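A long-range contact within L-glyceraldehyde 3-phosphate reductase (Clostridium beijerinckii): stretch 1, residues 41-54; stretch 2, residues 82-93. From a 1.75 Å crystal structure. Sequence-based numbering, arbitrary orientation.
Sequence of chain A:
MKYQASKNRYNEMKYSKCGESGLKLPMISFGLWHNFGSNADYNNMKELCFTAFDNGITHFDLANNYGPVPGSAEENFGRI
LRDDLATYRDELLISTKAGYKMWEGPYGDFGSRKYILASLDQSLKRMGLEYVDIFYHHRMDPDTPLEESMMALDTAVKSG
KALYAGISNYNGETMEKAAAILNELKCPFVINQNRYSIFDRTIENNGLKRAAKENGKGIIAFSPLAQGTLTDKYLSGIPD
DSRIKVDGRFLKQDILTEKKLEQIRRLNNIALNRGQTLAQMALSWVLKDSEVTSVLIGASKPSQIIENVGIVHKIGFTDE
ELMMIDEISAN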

# COMPACT_ATOMS: atom_id res chain seq x y z
N ASP A 41 -7.56 0.84 19.99
CA ASP A 41 -7.67 2.00 20.89
C ASP A 41 -7.68 3.25 20.02
O ASP A 41 -6.73 3.43 19.22
CB ASP A 41 -6.49 2.04 21.84
CG ASP A 41 -6.51 3.27 22.72
OD1 ASP A 41 -7.37 3.33 23.66
OD2 ASP A 41 -5.67 4.16 22.47
N TYR A 42 -8.66 4.12 20.20
CA TYR A 42 -8.83 5.33 19.36
C TYR A 42 -7.65 6.30 19.51
O TYR A 42 -7.20 6.85 18.49
CB TYR A 42 -10.17 5.99 19.66
CG TYR A 42 -10.41 7.13 18.72
CD1 TYR A 42 -10.56 6.90 17.36
CD2 TYR A 42 -10.41 8.44 19.16
CE1 TYR A 42 -10.76 7.94 16.47
CE2 TYR A 42 -10.60 9.49 18.29
CZ TYR A 42 -10.78 9.24 16.94
OH TYR A 42 -10.96 10.27 16.05
N ASN A 43 -7.21 6.57 20.73
CA ASN A 43 -6.04 7.47 20.96
C ASN A 43 -4.79 6.91 20.27
O ASN A 43 -4.05 7.73 19.68
CB ASN A 43 -5.85 7.80 22.44
CG ASN A 43 -6.95 8.71 22.96
OD1 ASN A 43 -7.34 8.62 24.13
ND2 ASN A 43 -7.47 9.59 22.13
N ASN A 44 -4.57 5.59 20.24
CA ASN A 44 -3.40 5.00 19.55
C ASN A 44 -3.56 5.20 18.03
O ASN A 44 -2.56 5.53 17.39
CB ASN A 44 -3.16 3.53 19.84
CG ASN A 44 -1.80 3.08 19.35
OD1 ASN A 44 -0.75 3.58 19.79
ND2 ASN A 44 -1.78 2.15 18.40
N MET A 45 -4.75 4.97 17.47
CA MET A 45 -4.95 5.12 16.00
C MET A 45 -4.66 6.57 15.61
O MET A 45 -4.00 6.76 14.58
CB MET A 45 -6.39 4.81 15.59
CG MET A 45 -6.74 3.37 15.84
SD MET A 45 -8.41 3.03 15.21
CE MET A 45 -9.38 3.15 16.70
N LYS A 46 -5.19 7.53 16.36
CA LYS A 46 -4.92 8.97 16.09
C LYS A 46 -3.43 9.22 16.10
O LYS A 46 -2.95 9.84 15.16
CB LYS A 46 -5.56 9.91 17.11
CG LYS A 46 -7.01 10.24 16.85
CD LYS A 46 -7.70 10.85 18.03
CE LYS A 46 -6.96 12.00 18.67
NZ LYS A 46 -7.52 12.33 20.01
N GLU A 47 -2.73 8.76 17.14
CA GLU A 47 -1.28 9.01 17.29
C GLU A 47 -0.54 8.38 16.13
O GLU A 47 0.46 8.98 15.67
CB GLU A 47 -0.76 8.54 18.65
CG GLU A 47 -1.25 9.43 19.75
CD GLU A 47 -0.87 10.90 19.59
OE1 GLU A 47 0.31 11.16 19.24
OE2 GLU A 47 -1.76 11.79 19.80
N LEU A 48 -0.99 7.23 15.64
CA LEU A 48 -0.28 6.59 14.51
C LEU A 48 -0.43 7.47 13.26
O LEU A 48 0.57 7.71 12.57
CB LEU A 48 -0.83 5.18 14.23
CG LEU A 48 -0.43 4.11 15.22
CD1 LEU A 48 -1.14 2.79 14.89
CD2 LEU A 48 1.06 3.92 15.22
N CYS A 49 -1.63 7.96 13.01
CA CYS A 49 -1.90 8.83 11.83
C CYS A 49 -1.12 10.13 11.95
O CYS A 49 -0.52 10.52 10.96
CB CYS A 49 -3.38 9.09 11.68
SG CYS A 49 -4.27 7.60 11.15
N PHE A 50 -1.17 10.78 13.10
CA PHE A 50 -0.48 12.04 13.37
C PHE A 50 1.02 11.82 13.18
O PHE A 50 1.69 12.67 12.57
CB PHE A 50 -0.77 12.55 14.78
CG PHE A 50 -2.23 12.86 15.05
CD1 PHE A 50 -3.12 13.14 14.03
CD2 PHE A 50 -2.64 13.03 16.36
CE1 PHE A 50 -4.45 13.42 14.30
CE2 PHE A 50 -3.95 13.37 16.64
CZ PHE A 50 -4.84 13.59 15.61
N THR A 51 1.57 10.73 13.73
CA THR A 51 3.01 10.43 13.59
C THR A 51 3.34 10.26 12.10
O THR A 51 4.32 10.85 11.66
CB THR A 51 3.41 9.18 14.38
OG1 THR A 51 3.06 9.45 15.74
CG2 THR A 51 4.88 8.90 14.25
N ALA A 52 2.51 9.55 11.34
CA ALA A 52 2.74 9.30 9.92
C ALA A 52 2.82 10.65 9.18
O ALA A 52 3.83 10.93 8.50
CB ALA A 52 1.64 8.45 9.36
N PHE A 53 1.80 11.48 9.34
CA PHE A 53 1.71 12.77 8.62
C PHE A 53 2.84 13.69 9.07
O PHE A 53 3.41 14.40 8.23
CB PHE A 53 0.33 13.39 8.79
CG PHE A 53 0.07 14.59 7.92
CD1 PHE A 53 0.20 14.49 6.55
CD2 PHE A 53 -0.38 15.78 8.47
CE1 PHE A 53 0.00 15.60 5.73
CE2 PHE A 53 -0.60 16.89 7.66
CZ PHE A 53 -0.42 16.79 6.29
N ASP A 54 3.17 13.72 10.37
CA ASP A 54 4.23 14.62 10.88
C ASP A 54 5.58 14.27 10.24
O ASP A 54 6.45 15.12 10.29
CB ASP A 54 4.34 14.55 12.40
CG ASP A 54 3.28 15.35 13.14
OD1 ASP A 54 2.51 16.05 12.50
OD2 ASP A 54 3.33 15.32 14.40
N ARG A 82 -12.69 13.68 10.71
CA ARG A 82 -13.68 14.64 11.26
C ARG A 82 -13.04 15.41 12.42
O ARG A 82 -13.27 16.63 12.54
CB ARG A 82 -14.92 13.83 11.65
CG ARG A 82 -16.07 14.56 12.31
CD ARG A 82 -17.37 13.75 12.20
NE ARG A 82 -17.25 12.30 12.42
CZ ARG A 82 -17.28 11.33 11.47
NH1 ARG A 82 -17.14 10.06 11.83
NH2 ARG A 82 -17.44 11.60 10.18
N ASP A 83 -12.33 14.73 13.31
CA ASP A 83 -11.87 15.34 14.56
C ASP A 83 -10.60 16.18 14.36
O ASP A 83 -10.44 17.15 15.10
CB ASP A 83 -11.58 14.26 15.60
CG ASP A 83 -12.81 13.58 16.17
OD1 ASP A 83 -13.95 13.99 15.79
OD2 ASP A 83 -12.62 12.62 17.02
N ASP A 84 -9.73 15.80 13.44
CA ASP A 84 -8.39 16.45 13.39
C ASP A 84 -7.80 16.54 11.99
O ASP A 84 -7.07 17.51 11.76
CB ASP A 84 -7.42 15.65 14.25
CG ASP A 84 -7.64 15.85 15.74
OD1 ASP A 84 -7.28 16.98 16.28
OD2 ASP A 84 -8.23 14.90 16.37
N LEU A 85 -7.94 15.54 11.14
CA LEU A 85 -7.16 15.53 9.88
C LEU A 85 -7.90 16.16 8.70
O LEU A 85 -7.20 16.43 7.71
CB LEU A 85 -6.79 14.10 9.50
CG LEU A 85 -5.57 13.49 10.16
CD1 LEU A 85 -5.26 12.19 9.42
CD2 LEU A 85 -4.38 14.43 10.14
N ALA A 86 -9.22 16.38 8.78
CA ALA A 86 -10.00 16.95 7.65
C ALA A 86 -9.36 18.29 7.22
O ALA A 86 -9.42 18.60 6.02
CB ALA A 86 -11.46 17.14 8.01
N THR A 87 -8.80 19.03 8.16
CA THR A 87 -8.08 20.30 7.94
C THR A 87 -7.03 20.12 6.82
O THR A 87 -6.71 21.08 6.06
CB THR A 87 -7.35 20.66 9.24
OG1 THR A 87 -8.37 20.77 10.24
CG2 THR A 87 -6.53 21.92 9.17
N TYR A 88 -6.42 18.94 6.77
CA TYR A 88 -5.29 18.62 5.88
C TYR A 88 -5.73 17.73 4.73
O TYR A 88 -4.86 17.11 4.09
CB TYR A 88 -4.21 17.91 6.70
CG TYR A 88 -3.71 18.76 7.83
CD1 TYR A 88 -2.85 19.83 7.61
CD2 TYR A 88 -4.08 18.49 9.15
CE1 TYR A 88 -2.38 20.60 8.66
CE2 TYR A 88 -3.62 19.27 10.20
CZ TYR A 88 -2.77 20.33 9.97
OH TYR A 88 -2.31 21.08 11.03
N ARG A 89 -7.03 17.62 4.47
CA ARG A 89 -7.48 16.60 3.49
C ARG A 89 -6.85 16.82 2.12
O ARG A 89 -6.56 15.81 1.42
CB ARG A 89 -9.01 16.53 3.42
CG ARG A 89 -9.52 15.32 2.66
CD ARG A 89 -9.76 15.66 1.22
NE ARG A 89 -10.15 14.45 0.49
CZ ARG A 89 -9.31 13.53 0.00
NH1 ARG A 89 -8.01 13.64 0.18
NH2 ARG A 89 -9.78 12.49 -0.66
N ASP A 90 -6.60 18.08 1.73
CA ASP A 90 -6.05 18.32 0.37
C ASP A 90 -4.54 18.03 0.33
O ASP A 90 -3.95 18.13 -0.72
CB ASP A 90 -6.44 19.71 -0.10
CG ASP A 90 -7.92 19.83 -0.40
OD1 ASP A 90 -8.61 18.81 -0.48
OD2 ASP A 90 -8.37 20.99 -0.55
N GLU A 91 -3.93 17.75 1.47
CA GLU A 91 -2.54 17.31 1.56
C GLU A 91 -2.48 15.79 1.66
O GLU A 91 -1.34 15.29 1.79
CB GLU A 91 -1.89 17.97 2.76
CG GLU A 91 -1.54 19.41 2.52
CD GLU A 91 -1.06 20.11 3.77
OE1 GLU A 91 0.03 19.77 4.25
OE2 GLU A 91 -1.82 20.97 4.27
N LEU A 92 -3.61 15.09 1.66
CA LEU A 92 -3.58 13.63 1.87
C LEU A 92 -4.02 12.91 0.61
O LEU A 92 -4.88 13.40 -0.09
CB LEU A 92 -4.49 13.23 3.02
CG LEU A 92 -4.13 13.82 4.37
CD1 LEU A 92 -5.16 13.42 5.41
CD2 LEU A 92 -2.74 13.42 4.80
N LEU A 93 -3.46 11.74 0.37
CA LEU A 93 -4.02 10.81 -0.62
C LEU A 93 -4.64 9.67 0.17
O LEU A 93 -3.94 8.99 0.98
CB LEU A 93 -2.99 10.20 -1.57
CG LEU A 93 -2.28 11.15 -2.48
CD1 LEU A 93 -1.35 10.35 -3.40
CD2 LEU A 93 -3.25 12.03 -3.25

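The contact is a side-chain packing of one face of a regular helix against an irregular segment of helical turns, mainly apolar around F53 and polar at the Y42 end, with 427 Å² buried in total over the two sides. F50 CA and L85 CA are 8.3 Å apart, and K46 CA and D84 CA 8.7 Å, a spacing that leaves the backbones apart and side chains to fill the gap.

Helical periodicity selects the residues of stretch 1. Y42, K46, C49, F50 and F53 recur at intervals of three or four and so share one side of the helix, while M45, L48 and A52 make no contact with stretch 2. D41 caps the start of the helix, D41 OD2 accepting from N44 N at 2.9 Å.

F53 contributes most, with 114 Å² covered. Its CA-to-CB bond points toward stretch 2, and chi1 of -171° (t) carries the ring among three partners. F53 CD1 lies 3.6 Å from L92 CD2, and F53 CE2 lies 3.6 Å from Y88 CG, over one face of the tyrosine ring. The centroids of the F53 and Y88 rings are 5.2 Å apart with planes at 54°, an oblique arrangement. E91 OE1 approaches F53 CZ at 3.6 Å near the plane of the phenylalanine ring, where the C-H edge carries slight positive charge; this carboxylate oxygen is also hydrogen-bonded elsewhere in the structure. A broad, flat side chain suits this position because it can touch several neighbours at once.

One turn back, F50 starts sideways, but its ring end comes nearer. D84 CB sits 3.6 Å from F50 CZ, and L85 CD2 4.3 Å from F50 CE1, both at the ring edge. L85 also reaches C49, with L85 CD1 4.3 Å from C49 CB; the small cysteine side chain points toward stretch 2 and is buried, as is the leucine. F50, F53 and L92 are buried too, as suits hydrocarbon side chains.

Toward the start of the helix the chemistry becomes polar, and exposure rises with it. K46 bends at chi3 (49°, p), and K46 CE, part of its aliphatic chain, comes within 3.9 Å of D84 OD2. K46 NZ is 4.5 Å from D84 OD2, beyond salt-bridge range, so the opposite charges are near each other without direct pairing. The CA-to-CB bond of Y42 points toward stretch 2, and with chi1 of -174° (t) Y42 OH comes 3.0 Å from D83 OD2. The largest covered areas belong to F53 (114 Å²), L85 (60 Å²) and F50 (56 Å²), so packing of these side chains makes up most of the contact.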